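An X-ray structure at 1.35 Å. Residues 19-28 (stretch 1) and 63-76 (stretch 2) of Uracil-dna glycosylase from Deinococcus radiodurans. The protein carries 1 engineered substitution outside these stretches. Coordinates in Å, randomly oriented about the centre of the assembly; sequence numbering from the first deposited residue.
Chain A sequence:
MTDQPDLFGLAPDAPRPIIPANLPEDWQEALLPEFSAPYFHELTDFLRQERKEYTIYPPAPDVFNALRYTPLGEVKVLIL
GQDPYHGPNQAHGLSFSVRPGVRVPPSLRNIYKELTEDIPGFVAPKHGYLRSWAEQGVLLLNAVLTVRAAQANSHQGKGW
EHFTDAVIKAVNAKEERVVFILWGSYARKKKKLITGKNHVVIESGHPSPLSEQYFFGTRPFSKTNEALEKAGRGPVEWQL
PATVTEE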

# COMPACT_ATOMS: atom_id res chain seq x y z
N ILE A 19 4.98 -19.71 -3.80
CA ILE A 19 5.86 -18.57 -3.55
C ILE A 19 5.91 -17.68 -4.79
O ILE A 19 6.25 -18.16 -5.89
CB ILE A 19 7.27 -19.02 -3.19
CG1 ILE A 19 7.25 -19.92 -1.95
CG2 ILE A 19 8.17 -17.80 -3.02
CD1 ILE A 19 8.49 -20.76 -1.77
N PRO A 20 5.55 -16.39 -4.64
CA PRO A 20 5.68 -15.50 -5.80
C PRO A 20 7.10 -15.34 -6.26
O PRO A 20 8.05 -15.37 -5.43
CB PRO A 20 5.16 -14.14 -5.29
CG PRO A 20 4.41 -14.46 -4.04
CD PRO A 20 5.08 -15.67 -3.45
N ALA A 21 7.24 -15.18 -7.57
CA ALA A 21 8.59 -15.07 -8.16
C ALA A 21 9.19 -13.71 -7.91
O ALA A 21 8.46 -12.70 -7.86
CB ALA A 21 8.51 -15.32 -9.64
N ASN A 22 10.52 -13.66 -7.85
CA ASN A 22 11.27 -12.43 -7.92
C ASN A 22 10.89 -11.43 -6.82
O ASN A 22 10.66 -10.23 -7.10
CB ASN A 22 11.12 -11.77 -9.31
CG ASN A 22 12.09 -10.58 -9.52
OD1 ASN A 22 13.17 -10.55 -8.96
ND2 ASN A 22 11.67 -9.59 -10.29
N LEU A 23 10.76 -11.94 -5.59
CA LEU A 23 10.68 -11.10 -4.40
C LEU A 23 12.07 -10.90 -3.82
O LEU A 23 12.95 -11.79 -3.92
CB LEU A 23 9.80 -11.73 -3.31
CG LEU A 23 8.34 -12.03 -3.66
CD1 LEU A 23 7.66 -12.62 -2.48
CD2 LEU A 23 7.66 -10.76 -4.12
N PRO A 24 12.31 -9.71 -3.24
CA PRO A 24 13.54 -9.50 -2.50
C PRO A 24 13.69 -10.61 -1.46
O PRO A 24 12.72 -11.10 -0.89
CB PRO A 24 13.32 -8.13 -1.83
CG PRO A 24 12.36 -7.44 -2.71
CD PRO A 24 11.44 -8.51 -3.22
N GLU A 25 14.93 -11.03 -1.19
CA GLU A 25 15.18 -12.16 -0.30
C GLU A 25 14.67 -11.91 1.10
O GLU A 25 14.25 -12.83 1.76
CB GLU A 25 16.70 -12.41 -0.18
CG GLU A 25 17.17 -13.49 0.83
CD GLU A 25 18.65 -13.44 1.22
OE1 GLU A 25 19.43 -12.65 0.64
OE2 GLU A 25 19.09 -14.22 2.11
N ASP A 26 14.75 -10.66 1.57
CA ASP A 26 14.28 -10.36 2.92
C ASP A 26 12.79 -10.60 3.08
O ASP A 26 12.37 -11.17 4.09
CB ASP A 26 14.75 -8.97 3.43
CG ASP A 26 14.39 -7.81 2.55
OD1 ASP A 26 13.51 -7.87 1.65
OD2 ASP A 26 15.02 -6.74 2.83
N TRP A 27 12.02 -10.21 2.08
CA TRP A 27 10.59 -10.53 2.09
C TRP A 27 10.35 -12.04 2.00
O TRP A 27 9.50 -12.58 2.71
CB TRP A 27 9.84 -9.85 0.96
CG TRP A 27 9.55 -8.39 1.12
CD1 TRP A 27 9.87 -7.40 0.22
CD2 TRP A 27 8.82 -7.75 2.19
NE1 TRP A 27 9.40 -6.17 0.68
CE2 TRP A 27 8.77 -6.37 1.89
CE3 TRP A 27 8.22 -8.21 3.36
CZ2 TRP A 27 8.11 -5.45 2.72
CZ3 TRP A 27 7.55 -7.32 4.16
CH2 TRP A 27 7.53 -5.94 3.86
N GLN A 28 11.12 -12.73 1.15
CA GLN A 28 10.91 -14.17 1.01
C GLN A 28 11.13 -14.87 2.34
O GLN A 28 10.36 -15.75 2.73
CB GLN A 28 11.84 -14.77 -0.05
CG GLN A 28 11.64 -14.42 -1.54
CD GLN A 28 10.35 -14.93 -2.23
OE1 GLN A 28 9.34 -15.25 -1.57
NE2 GLN A 28 10.38 -14.97 -3.60
N VAL A 63 0.29 -8.53 -8.51
CA VAL A 63 -0.30 -8.49 -7.19
C VAL A 63 0.69 -8.16 -6.10
O VAL A 63 0.35 -7.42 -5.15
CB VAL A 63 -1.04 -9.83 -6.89
CG1 VAL A 63 -1.40 -10.02 -5.41
CG2 VAL A 63 -2.29 -9.94 -7.72
N PHE A 64 1.90 -8.70 -6.19
CA PHE A 64 2.89 -8.55 -5.12
C PHE A 64 3.93 -7.46 -5.45
O PHE A 64 5.00 -7.39 -4.80
CB PHE A 64 3.56 -9.89 -4.84
CG PHE A 64 2.63 -10.90 -4.24
CD1 PHE A 64 2.31 -10.86 -2.89
CD2 PHE A 64 2.06 -11.91 -5.01
CE1 PHE A 64 1.41 -11.78 -2.32
CE2 PHE A 64 1.17 -12.82 -4.44
CZ PHE A 64 0.86 -12.74 -3.10
N ASN A 65 3.64 -6.58 -6.42
CA ASN A 65 4.61 -5.57 -6.81
C ASN A 65 5.07 -4.63 -5.71
O ASN A 65 6.20 -4.18 -5.79
CB ASN A 65 4.17 -4.75 -8.02
CG ASN A 65 4.35 -5.52 -9.32
OD1 ASN A 65 4.89 -6.63 -9.35
ND2 ASN A 65 3.83 -4.98 -10.39
N ALA A 66 4.25 -4.30 -4.74
CA ALA A 66 4.73 -3.41 -3.67
C ALA A 66 5.95 -4.01 -2.99
O ALA A 66 6.87 -3.27 -2.61
CB ALA A 66 3.64 -3.13 -2.65
N LEU A 67 5.93 -5.33 -2.72
CA LEU A 67 7.08 -5.99 -2.09
C LEU A 67 8.26 -6.00 -3.03
O LEU A 67 9.39 -5.88 -2.57
CB LEU A 67 6.70 -7.41 -1.70
CG LEU A 67 5.44 -7.63 -0.88
CD1 LEU A 67 5.28 -9.12 -0.59
CD2 LEU A 67 5.42 -6.83 0.39
N ARG A 68 8.02 -6.20 -4.34
CA ARG A 68 9.12 -6.14 -5.29
C ARG A 68 9.85 -4.82 -5.38
O ARG A 68 11.08 -4.78 -5.59
CB ARG A 68 8.63 -6.54 -6.71
CG ARG A 68 8.09 -7.98 -6.75
CD ARG A 68 7.84 -8.46 -8.17
NE ARG A 68 7.40 -9.86 -8.13
CZ ARG A 68 6.15 -10.29 -8.26
NH1 ARG A 68 5.13 -9.47 -8.43
NH2 ARG A 68 5.90 -11.55 -8.05
N TYR A 69 9.12 -3.74 -5.24
CA TYR A 69 9.70 -2.39 -5.46
C TYR A 69 10.25 -1.79 -4.18
O TYR A 69 11.08 -0.91 -4.26
CB TYR A 69 8.67 -1.49 -6.21
CG TYR A 69 8.32 -2.13 -7.56
CD1 TYR A 69 9.12 -3.18 -8.08
CD2 TYR A 69 7.18 -1.81 -8.28
CE1 TYR A 69 8.82 -3.81 -9.27
CE2 TYR A 69 6.91 -2.43 -9.52
CZ TYR A 69 7.71 -3.46 -9.96
OH TYR A 69 7.56 -4.20 -11.16
N THR A 70 9.86 -2.31 -3.01
CA THR A 70 10.38 -1.82 -1.73
C THR A 70 10.74 -3.02 -0.84
O THR A 70 9.88 -3.50 -0.13
CB THR A 70 9.33 -0.95 -1.04
OG1 THR A 70 8.85 0.04 -1.98
CG2 THR A 70 9.96 -0.27 0.16
N PRO A 71 12.01 -3.45 -0.81
CA PRO A 71 12.48 -4.53 0.09
C PRO A 71 12.19 -4.21 1.56
O PRO A 71 12.16 -3.04 1.95
CB PRO A 71 13.98 -4.56 -0.15
CG PRO A 71 14.13 -4.06 -1.58
CD PRO A 71 13.05 -3.00 -1.74
N LEU A 72 11.97 -5.24 2.38
CA LEU A 72 11.69 -5.06 3.79
C LEU A 72 12.72 -4.16 4.46
O LEU A 72 12.38 -3.26 5.23
CB LEU A 72 11.69 -6.44 4.47
CG LEU A 72 11.51 -6.50 5.98
CD1 LEU A 72 10.30 -5.71 6.46
CD2 LEU A 72 11.45 -7.96 6.43
N GLY A 73 13.99 -4.40 4.18
CA GLY A 73 15.05 -3.59 4.74
C GLY A 73 15.04 -2.11 4.37
O GLY A 73 15.71 -1.31 5.03
N GLU A 74 14.35 -1.75 3.28
CA GLU A 74 14.28 -0.37 2.84
C GLU A 74 13.03 0.35 3.32
O GLU A 74 12.95 1.55 3.15
CB GLU A 74 14.31 -0.31 1.31
CG GLU A 74 15.62 -0.86 0.77
CD GLU A 74 15.84 -0.72 -0.72
OE1 GLU A 74 15.19 0.08 -1.38
OE2 GLU A 74 16.75 -1.41 -1.25
N VAL A 75 12.09 -0.34 3.95
CA VAL A 75 10.83 0.31 4.32
C VAL A 75 11.07 1.37 5.41
O VAL A 75 11.58 1.05 6.46
CB VAL A 75 9.78 -0.71 4.82
CG1 VAL A 75 8.50 -0.03 5.25
CG2 VAL A 75 9.48 -1.75 3.76
N LYS A 76 10.68 2.60 5.13
CA LYS A 76 10.59 3.60 6.14
C LYS A 76 9.20 4.17 6.35
O LYS A 76 8.93 4.71 7.44
CB LYS A 76 11.64 4.68 5.93
CG LYS A 76 11.51 5.52 4.75
CD LYS A 76 12.77 6.44 4.70
CE LYS A 76 12.61 7.62 3.80
NZ LYS A 76 13.93 8.31 3.84
O HOH W 1 12.07 -7.77 -6.80

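A loop that leads into a helix often packs by alternating greasy contacts with hydrogen bonds to backbone groups that no regular secondary structure satisfies, and this pair of stretches from a uracil-DNA glycosylase illustrates the principle well. I19 stands clear of the partner, so the contact opens at P20, whose CG lies over the face of the F64 ring, 3.8 Å from the ring centroid, in a CH-pi arrangement.

At A21 the interaction turns polar. Its carbonyl O accepts two hydrogen bonds from one guanidinium, from R68 NH2 at 2.8 Å and R68 NE at 3.0 Å, a fork possible because the oxygen lies near the guanidinium plane. N65 OD1 receives R68 NH1 at 3.0 Å, which helps hold the arginine in place. The carbonyl of N22 takes a water that also reaches R68 O, weakly. L23 then covers one face of the guanidinium, and its CD2 sits 3.9 Å from R68 CG, so the arginine offers its aliphatic stem as well as its N-H donors.

P24, the N-cap residue of the helix, packs its CG 4.0 Å from P71 CG. E25 is out of reach of the partner, but D26 points toward the partner and spreads its carboxylate over two successive amides: L72 N donates to D26 OD1 at 3.1 Å and G73 N to D26 OD2 at 2.9 Å. G73 approaches closely here; an ideal CB on it would lie only 3.3 Å from D26 OD2.

W27 contributes the largest buried area. Its six-membered ring is sandwiched, with L67 CD2 over one face and L72 CB over the opposite one, each 3.8 Å from the centroid. At the ring edge, W27 NE1 donates to T70 O at 2.8 Å, meeting a carbonyl just beyond the partner helix. Thus one indole serves both apolar packing and directional bonding.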